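Local atomic coordinates of inactivation-no-after-potential D protein (Drosophila melanogaster, PDB entry 2QKV), a protein that probably acts as a scaffold for visual signalling in the fly eye, binding partner proteins through its PDZ domains. Residues G66-F69 with Q70-Y73. The protein carries 1 engineered substitution. Numbering follows the deposited sequence.
Sequences GLPF and QVSY. Engineered in segment 70-73: Ser72 (natural residue Cys).
Pro68 O takes two backbone donors where helix 69-77 begins. Ser72 N reaches it in the carbonyl plane at 3.1 Å with a nearly straight N-H···O angle of 167°, whereas Val71 N, at 2.9 Å, comes from above that plane on a more bent path. The i to i+4 series, which begins at this carbonyl of the N-cap Pro68, continues with Phe69 O, satisfied by Tyr73 N at 2.8 Å. Leu67 O, ahead of the helix, is served by a bridging water that donates to it and is hydrogen-bonded, 2.9 Å away, to OG of the engineered Ser72, a cysteine in the natural protein. The Phe69 ring, swung by a chi1 of -171° to where Tyr73 CB lies over one face, 4.1 Å from its centroid, also receives the edge of the Tyr73 ring in an offset edge-to-face pair. Beyond the helix, Phe69 packs on Leu26 and Pro28 of strand 24-28. Cutting Phe69 back to an alanine is likely to leave Tyr73 without its aromatic mate and to open a gap against that strand. The loop at 66-68 leads into the N-terminal end of helix 69-77, the PDZ helix that, with strand 24-28, flanks the groove in which PDZ domains typically bind peptides.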
# COMPACT_ATOMS: atom_id res chain seq x y z
N GLY A 66 3.04 -7.23 4.51
CA GLY A 66 1.93 -6.35 4.82
C GLY A 66 1.90 -5.67 6.17
O GLY A 66 1.01 -4.88 6.44
N LEU A 67 2.85 -5.98 7.05
CA LEU A 67 2.82 -5.36 8.36
C LEU A 67 3.33 -3.93 8.35
O LEU A 67 4.24 -3.58 7.59
CB LEU A 67 3.69 -6.15 9.36
CG LEU A 67 3.31 -7.58 9.73
CD1 LEU A 67 4.30 -8.09 10.80
CD2 LEU A 67 1.89 -7.62 10.29
N PRO A 68 2.74 -3.06 9.19
CA PRO A 68 3.20 -1.67 9.26
C PRO A 68 4.61 -1.76 9.84
O PRO A 68 4.88 -2.65 10.66
CB PRO A 68 2.25 -1.03 10.28
CG PRO A 68 1.00 -1.84 10.15
CD PRO A 68 1.49 -3.25 9.95
N PHE A 69 5.49 -0.85 9.45
CA PHE A 69 6.85 -0.91 9.97
C PHE A 69 6.87 -0.74 11.49
O PHE A 69 7.73 -1.29 12.17
CB PHE A 69 7.74 0.14 9.29
CG PHE A 69 9.19 -0.00 9.63
CD1 PHE A 69 9.86 -1.20 9.38
CD2 PHE A 69 9.89 1.04 10.21
CE1 PHE A 69 11.21 -1.36 9.71
CE2 PHE A 69 11.23 0.90 10.54
CZ PHE A 69 11.89 -0.30 10.29
N GLN A 70 5.91 0.01 12.02
CA GLN A 70 5.87 0.18 13.47
C GLN A 70 5.68 -1.17 14.19
O GLN A 70 6.10 -1.33 15.34
CB GLN A 70 4.76 1.17 13.86
CG GLN A 70 5.01 2.60 13.36
CD GLN A 70 4.42 2.93 11.98
OE1 GLN A 70 4.28 2.07 11.09
NE2 GLN A 70 4.08 4.21 11.79
N VAL A 71 5.05 -2.14 13.52
CA VAL A 71 4.86 -3.48 14.09
C VAL A 71 6.13 -4.31 13.82
O VAL A 71 6.71 -4.89 14.74
CB VAL A 71 3.63 -4.20 13.45
CG1 VAL A 71 3.56 -5.64 13.92
CG2 VAL A 71 2.34 -3.46 13.82
N SER A 72 6.57 -4.37 12.57
CA SER A 72 7.77 -5.15 12.27
C SER A 72 8.96 -4.71 13.11
O SER A 72 9.66 -5.53 13.70
CB SER A 72 8.14 -5.05 10.80
OG SER A 72 7.14 -5.66 10.03
N TYR A 73 9.18 -3.40 13.18
CA TYR A 73 10.31 -2.89 13.95
C TYR A 73 10.19 -3.31 15.42
O TYR A 73 11.19 -3.69 16.04
CB TYR A 73 10.37 -1.36 13.84
CG TYR A 73 11.44 -0.71 14.70
CD1 TYR A 73 12.68 -0.37 14.17
CD2 TYR A 73 11.18 -0.43 16.04
CE1 TYR A 73 13.66 0.26 14.98
CE2 TYR A 73 12.13 0.18 16.84
CZ TYR A 73 13.35 0.52 16.31
OH TYR A 73 14.28 1.12 17.14
O HOH W 1 7.16 -3.67 7.86